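Local coordinates for 4,5-DOPA dioxygenase extradiol (Escherichia coli, PDB 2PW6), which opens the aromatic ring of DOPA between carbons 4 and 5 in vitro, as a zinc-dependent extradiol dioxygenase whose physiological substrate is unknown, at residues Q99-V102 / E103-P107; H177-T181 / V182-G186. One frame throughout, in Å; residues are numbered along the deposited sequence.

Contact 1: Q99-V102 / E103-P107; sequences QRLV and ELLAP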
ATOM      1  N   GLN A  99      10.993 -23.289   7.849  1.00 39.32           N
ATOM      2  CA  GLN A  99      11.436 -24.035   9.026  1.00 38.86           C
ATOM      3  C   GLN A  99      12.927 -23.889   9.172  1.00 37.34           C
ATOM      4  O   GLN A  99      13.447 -23.697  10.292  1.00 36.96           O
ATOM      5  CB  GLN A  99      11.045 -25.524   8.852  1.00 39.89           C
ATOM      6  CG  GLN A  99      11.787 -26.550   9.723  1.00 41.15           C
ATOM      7  CD  GLN A  99      11.433 -28.018   9.315  1.00 41.96           C
ATOM      8  OE1 GLN A  99      10.354 -28.281   8.754  1.00 47.19           O
ATOM      9  NE2 GLN A  99      12.351 -28.939   9.556  1.00 41.04           N
ATOM     10  N   ARG A 100      13.619 -23.984   8.042  1.00 36.02           N
ATOM     11  CA  ARG A 100      15.054 -23.768   8.013  1.00 36.68           C
ATOM     12  C   ARG A 100      15.455 -22.329   8.462  1.00 36.95           C
ATOM     13  O   ARG A 100      16.475 -22.139   9.114  1.00 36.83           O
ATOM     14  CB  ARG A 100      15.614 -24.142   6.635  1.00 36.60           C
ATOM     15  CG  ARG A 100      17.090 -23.804   6.410  1.00 38.43           C
ATOM     16  CD  ARG A 100      18.096 -24.605   7.253  1.00 41.32           C
ATOM     17  NE  ARG A 100      19.473 -24.120   7.011  1.00 41.66           N
ATOM     18  CZ  ARG A 100      20.335 -23.722   7.946  1.00 41.61           C
ATOM     19  NH1 ARG A 100      20.019 -23.756   9.244  1.00 40.86           N
ATOM     20  NH2 ARG A 100      21.548 -23.311   7.581  1.00 42.30           N
ATOM     21  N   LEU A 101      14.611 -21.347   8.151  1.00 37.90           N
ATOM     22  CA  LEU A 101      14.781 -19.958   8.610  1.00 38.93           C
ATOM     23  C   LEU A 101      14.585 -19.880  10.115  1.00 39.75           C
ATOM     24  O   LEU A 101      15.410 -19.285  10.819  1.00 39.10           O
ATOM     25  CB  LEU A 101      13.796 -19.028   7.887  1.00 38.45           C
ATOM     26  CG  LEU A 101      14.115 -17.555   7.624  1.00 40.05           C
ATOM     27  CD1 LEU A 101      15.601 -17.232   7.697  1.00 39.43           C
ATOM     28  CD2 LEU A 101      13.620 -17.253   6.250  1.00 41.54           C
ATOM     29  N   VAL A 102      13.517 -20.521  10.613  1.00 40.54           N
ATOM     30  CA  VAL A 102      13.225 -20.503  12.048  1.00 41.67           C
ATOM     31  C   VAL A 102      14.349 -21.132  12.837  1.00 42.83           C
ATOM     32  O   VAL A 102      14.767 -20.559  13.844  1.00 44.06           O
ATOM     33  CB  VAL A 102      11.833 -21.091  12.383  1.00 41.74           C
ATOM     34  CG1 VAL A 102      11.540 -21.087  13.882  1.00 41.15           C
ATOM     35  CG2 VAL A 102      10.751 -20.277  11.668  1.00 43.01           C
ATOM     36  N   GLU A 103      14.868 -22.273  12.361  1.00 43.65           N
ATOM     37  CA  GLU A 103      15.962 -23.013  13.021  1.00 44.04           C
ATOM     38  C   GLU A 103      17.285 -22.253  13.019  1.00 43.74           C
ATOM     39  O   GLU A 103      17.971 -22.155  14.051  1.00 43.68           O
ATOM     40  CB  GLU A 103      16.163 -24.392  12.339  1.00 44.28           C
ATOM     41  CG  GLU A 103      14.949 -25.355  12.495  1.00 45.81           C
ATOM     42  CD  GLU A 103      14.965 -26.585  11.545  1.00 45.69           C
ATOM     43  OE1 GLU A 103      14.054 -27.460  11.714  1.00 48.34           O
ATOM     44  OE2 GLU A 103      15.863 -26.686  10.659  1.00 45.15           O
ATOM     45  N   LEU A 104      17.664 -21.756  11.842  1.00 43.37           N
ATOM     46  CA  LEU A 104      18.843 -20.904  11.691  1.00 43.87           C
ATOM     47  C   LEU A 104      18.843 -19.685  12.660  1.00 43.23           C
ATOM     48  O   LEU A 104      19.855 -19.400  13.296  1.00 43.54           O
ATOM     49  CB  LEU A 104      18.978 -20.454  10.230  1.00 43.97           C
ATOM     50  CG  LEU A 104      20.035 -19.399   9.933  1.00 45.58           C
ATOM     51  CD1 LEU A 104      21.428 -20.031   9.981  1.00 45.16           C
ATOM     52  CD2 LEU A 104      19.774 -18.751   8.569  1.00 45.38           C
ATOM     53  N   LEU A 105      17.701 -19.022  12.792  1.00 42.25           N
ATOM     54  CA  LEU A 105      17.542 -17.844  13.660  1.00 42.59           C
ATOM     55  C   LEU A 105      17.464 -18.112  15.170  1.00 42.63           C
ATOM     56  O   LEU A 105      17.752 -17.210  15.972  1.00 42.82           O
ATOM     57  CB  LEU A 105      16.291 -17.066  13.255  1.00 41.34           C
ATOM     58  CG  LEU A 105      16.324 -16.396  11.882  1.00 42.82           C
ATOM     59  CD1 LEU A 105      14.941 -15.781  11.539  1.00 40.40           C
ATOM     60  CD2 LEU A 105      17.499 -15.375  11.816  1.00 41.50           C
ATOM     61  N   ALA A 106      17.023 -19.313  15.556  1.00 42.37           N
ATOM     62  CA  ALA A 106      16.878 -19.679  16.978  1.00 41.51           C
ATOM     63  C   ALA A 106      18.212 -19.411  17.653  1.00 40.65           C
ATOM     64  O   ALA A 106      19.249 -19.686  17.043  1.00 40.19           O
ATOM     65  CB  ALA A 106      16.485 -21.149  17.130  1.00 41.06           C
ATOM     66  N   PRO A 107      18.202 -18.875  18.897  1.00 40.19           N
ATOM     67  CA  PRO A 107      17.050 -18.555  19.758  1.00 40.70           C
ATOM     68  C   PRO A 107      16.265 -17.250  19.529  1.00 41.55           C
ATOM     69  O   PRO A 107      15.388 -16.965  20.351  1.00 41.70           O
ATOM     70  CB  PRO A 107      17.646 -18.571  21.169  1.00 40.05           C
ATOM     71  CG  PRO A 107      19.037 -18.069  20.973  1.00 41.50           C
ATOM     72  CD  PRO A 107      19.480 -18.569  19.567  1.00 40.34           C
TER

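Contact 2: H177-T181 / V182-G186; sequences HNLRT and VKWHG. With ZN (zinc ion), chain D.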
ATOM      1  N   HIS A 177      14.552   8.174   1.919  1.00 38.26           N
ATOM      2  CA  HIS A 177      13.131   7.956   1.890  1.00 38.55           C
ATOM      3  C   HIS A 177      12.380   8.869   2.822  1.00 39.76           C
ATOM      4  O   HIS A 177      12.015   8.482   3.945  1.00 41.30           O
ATOM      5  CB  HIS A 177      12.795   6.461   2.187  1.00 37.77           C
ATOM      6  CG  HIS A 177      11.340   6.139   2.035  1.00 35.06           C
ATOM      7  ND1 HIS A 177      10.388   6.527   2.969  1.00 32.18           N
ATOM      8  CD2 HIS A 177      10.668   5.525   1.027  1.00 30.83           C
ATOM      9  CE1 HIS A 177       9.203   6.088   2.564  1.00 34.60           C
ATOM     10  NE2 HIS A 177       9.343   5.498   1.384  1.00 33.92           N
ATOM     11  N   ASN A 178      12.099  10.065   2.330  1.00 41.48           N
ATOM     12  CA  ASN A 178      11.360  11.060   3.086  1.00 41.85           C
ATOM     13  C   ASN A 178      10.304  11.548   2.132  1.00 42.14           C
ATOM     14  O   ASN A 178      10.630  12.232   1.169  1.00 42.79           O
ATOM     15  CB  ASN A 178      12.277  12.199   3.565  1.00 41.76           C
ATOM     16  CG  ASN A 178      11.587  13.125   4.585  1.00 42.04           C
ATOM     17  OD1 ASN A 178      10.400  13.356   4.491  1.00 41.65           O
ATOM     18  ND2 ASN A 178      12.336  13.607   5.583  1.00 41.57           N
ATOM     19  N   LEU A 179       9.053  11.122   2.356  1.00 42.50           N
ATOM     20  CA  LEU A 179       7.938  11.425   1.428  1.00 42.51           C
ATOM     21  C   LEU A 179       7.358  12.821   1.647  1.00 42.27           C
ATOM     22  O   LEU A 179       6.585  13.318   0.841  1.00 41.31           O
ATOM     23  CB  LEU A 179       6.846  10.332   1.479  1.00 42.64           C
ATOM     24  CG  LEU A 179       7.374   8.932   1.056  1.00 42.49           C
ATOM     25  CD1 LEU A 179       6.280   7.943   0.930  1.00 42.54           C
ATOM     26  CD2 LEU A 179       8.125   8.994  -0.250  1.00 42.54           C
ATOM     27  N   ARG A 180       7.754  13.446   2.746  1.00 42.92           N
ATOM     28  CA  ARG A 180       7.474  14.856   2.958  1.00 44.15           C
ATOM     29  C   ARG A 180       8.311  15.787   2.080  1.00 44.95           C
ATOM     30  O   ARG A 180       7.986  16.957   1.980  1.00 45.21           O
ATOM     31  CB  ARG A 180       7.753  15.230   4.392  1.00 43.73           C
ATOM     32  CG  ARG A 180       6.952  14.505   5.399  1.00 43.41           C
ATOM     33  CD  ARG A 180       7.722  14.682   6.662  1.00 45.00           C
ATOM     34  NE  ARG A 180       7.150  13.944   7.751  1.00 46.06           N
ATOM     35  CZ  ARG A 180       7.834  13.528   8.807  1.00 46.70           C
ATOM     36  NH1 ARG A 180       9.147  13.777   8.923  1.00 41.51           N
ATOM     37  NH2 ARG A 180       7.181  12.854   9.745  1.00 46.60           N
ATOM     38  N   THR A 181       9.412  15.288   1.504  1.00 45.70           N
ATOM     39  CA  THR A 181      10.241  16.100   0.615  1.00 46.50           C
ATOM     40  C   THR A 181      10.121  15.685  -0.830  1.00 48.09           C
ATOM     41  O   THR A 181      10.794  16.251  -1.689  1.00 48.92           O
ATOM     42  CB  THR A 181      11.728  16.025   0.961  1.00 45.84           C
ATOM     43  OG1 THR A 181      12.203  14.700   0.710  1.00 45.69           O
ATOM     44  CG2 THR A 181      11.990  16.421   2.413  1.00 44.53           C
ATOM     45  N   VAL A 182       9.299  14.674  -1.112  1.00 49.58           N
ATOM     46  CA  VAL A 182       9.245  14.124  -2.465  1.00 50.21           C
ATOM     47  C   VAL A 182       8.533  15.111  -3.388  1.00 51.81           C
ATOM     48  O   VAL A 182       7.490  15.655  -3.033  1.00 51.49           O
ATOM     49  CB  VAL A 182       8.650  12.674  -2.495  1.00 49.83           C
ATOM     50  CG1 VAL A 182       8.158  12.310  -3.855  1.00 48.46           C
ATOM     51  CG2 VAL A 182       9.727  11.671  -2.076  1.00 49.70           C
ATOM     52  N   LYS A 183       9.134  15.376  -4.546  1.00 54.18           N
ATOM     53  CA  LYS A 183       8.512  16.262  -5.526  1.00 56.90           C
ATOM     54  C   LYS A 183       7.914  15.447  -6.663  1.00 58.29           C
ATOM     55  O   LYS A 183       8.586  15.113  -7.641  1.00 57.91           O
ATOM     56  CB  LYS A 183       9.414  17.436  -5.980  1.00 56.13           C
ATOM     57  CG  LYS A 183      10.807  17.100  -6.436  1.00 57.09           C
ATOM     58  CD  LYS A 183      11.658  18.371  -6.487  1.00 58.01           C
ATOM     59  CE  LYS A 183      12.988  18.157  -7.210  1.00 59.78           C
ATOM     60  NZ  LYS A 183      13.846  19.379  -7.088  1.00 62.29           N
ATOM     61  N   TRP A 184       6.624  15.150  -6.479  1.00 60.79           N
ATOM     62  CA  TRP A 184       5.865  14.217  -7.304  1.00 63.08           C
ATOM     63  C   TRP A 184       5.736  14.669  -8.764  1.00 64.78           C
ATOM     64  O   TRP A 184       5.643  13.812  -9.648  1.00 65.53           O
ATOM     65  CB  TRP A 184       4.478  13.936  -6.700  1.00 63.02           C
ATOM     66  CG  TRP A 184       4.465  13.544  -5.225  1.00 63.66           C
ATOM     67  CD1 TRP A 184       4.198  14.369  -4.158  1.00 64.86           C
ATOM     68  CD2 TRP A 184       4.700  12.239  -4.664  1.00 63.94           C
ATOM     69  NE1 TRP A 184       4.260  13.663  -2.975  1.00 63.61           N
ATOM     70  CE2 TRP A 184       4.566  12.358  -3.252  1.00 64.51           C
ATOM     71  CE3 TRP A 184       5.010  10.981  -5.211  1.00 63.77           C
ATOM     72  CZ2 TRP A 184       4.739  11.265  -2.382  1.00 63.94           C
ATOM     73  CZ3 TRP A 184       5.180   9.900  -4.352  1.00 63.47           C
ATOM     74  CH2 TRP A 184       5.041  10.052  -2.948  1.00 64.22           C
ATOM     75  N   HIS A 185       5.750  15.991  -9.004  1.00 66.41           N
ATOM     76  CA  HIS A 185       5.726  16.581 -10.361  1.00 67.65           C
ATOM     77  C   HIS A 185       6.975  17.399 -10.788  1.00 68.21           C
ATOM     78  O   HIS A 185       7.647  17.043 -11.773  1.00 68.65           O
ATOM     79  CB  HIS A 185       4.460  17.420 -10.567  1.00 68.14           C
ATOM     80  CG  HIS A 185       3.524  16.872 -11.606  1.00 70.04           C
ATOM     81  ND1 HIS A 185       2.241  16.459 -11.310  1.00 70.78           N
ATOM     82  CD2 HIS A 185       3.682  16.685 -12.942  1.00 71.25           C
ATOM     83  CE1 HIS A 185       1.650  16.044 -12.417  1.00 71.39           C
ATOM     84  NE2 HIS A 185       2.505  16.166 -13.420  1.00 71.28           N
ATOM     85  N   GLY A 186       7.281  18.488 -10.080  1.00 68.54           N
ATOM     86  CA  GLY A 186       8.400  19.381 -10.483  1.00 68.74           C
ATOM     87  C   GLY A 186       9.412  19.737  -9.384  1.00 68.88           C
ATOM     88  O   GLY A 186       9.013  19.966  -8.228  1.00 69.04           O
TER
HETATM   89 ZN    ZN D 274      10.295   7.288   4.868  0.50 12.55          ZN

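Contact 1: Q99-V102 / E103-P107
Gln99 and Glu103, one helical turn apart, are joined twice. The amide NE2 of Gln99 gives a bent bond (143°) to Glu103 OE1 at 3.1 Å. It arrives on the syn side of the carboxylate but 33° out of its plane, and the two flat groups are steeply turned against each other. In the backbone, Glu103 N bonds to Gln99 O at 2.9 Å. With chi1 at -65° the Glu103 chain starts back over that same carbonyl, CG lying 3.1 Å from Gln99 O, which brings the carboxylate within range of the amide. The i to i+4 series continues with Leu104 N to Arg100 O and Leu105 N to Leu101 O, both 3.0 Å long. It fades at Ala106, the first residue beyond the helical backbone angles, whose N makes a weak bond to Val102 O just before the cis peptide of Pro107.

The Arg100 chain bends beyond CG and lays NH1 3.6 Å from Leu104 CB, while its NH2 forms a salt bridge with Glu165. On the inner side Leu101 and Leu105 run alongside one another, their CD1 methyls 4.2 Å apart, against Leu159 and Met155 of helix 149-159. The C-terminal end of helix 95-105 is thus amphipathic: the outer side carries the Gln99–Glu103 bond and the Arg100–Glu165 salt bridge, leucines seat the inner one, and the neutral amide probably leaves the Glu103 carboxylate its charge.

Contact 2: H177-T181 / V182-G186
Leu179 CD2 lies near two flat groups, 4.0 Å above one face of the His177 ring, displaced toward its rim, and 4.2 Å from CH2 of the Trp184 indole, which it approaches obliquely. One face of that indole carries Val182 CG1, seated over the ring centre 3.4 Å above the plane. The other methyl of Val182, CG2, turns back to Leu179 CD2 at 3.6 Å and to Asn178 O. Leu179 and Val182 run side by side, and a chi1 of 160° divides the valine's two branches between indole and leucine.

His177 also stacks on His234, and its NE2 is hydrogen-bonded to Asp86 of the second subunit. A zinc ion is held by His177 ND1 at 2.0 Å and by the carbonyl O of the same residue at 2.3 Å; with chi1 at -174° CG stands beside the carbonyl carbon, which lets one residue chelate the metal. Another zinc ion lies about 7 Å from the side chain of Leu179; His22, His57 and His234 form a zinc site in this entry.

The backbone between these groups is a type I turn from Asn178 to Thr181. Asn178 OD1 accepts a weak bond from Arg180 N, and Asn178 ND2 is satisfied by Leu227 O. Thr181 OG1 is hydrogen-bonded to Ser262 OG.

No hydrogen bond joins 177-181 to 182-186, and the side-chain contact between them is apolar; the polar bonds lie within the turn or run to other parts of the chain and to the second subunit. Leucine, valine and indole thereby adjoin a zinc-binding histidine, where Trp184 also meets Trp124 of the second subunit.

In the fold
The two contacts lie on opposite sides of the chain's centre, their own centres about 39 Å apart, and share no secondary-structure element. Both are peripheral and partly buried, but their surroundings differ. Contact 1 belongs to the end of helix 95-105, away from the annotated sites; its buried leucines face helix 149-159 and strand 110-113, and regular backbone hydrogen bonds carry it. Contact 2 sits in the irregular loop between strand 167-173 and helix 192-202, near the zinc ligands His57 and His234, and relies on ring and methyl packing, a turn and metal coordination. Of the two, only contact 2 is touched by the second subunit of the assembly.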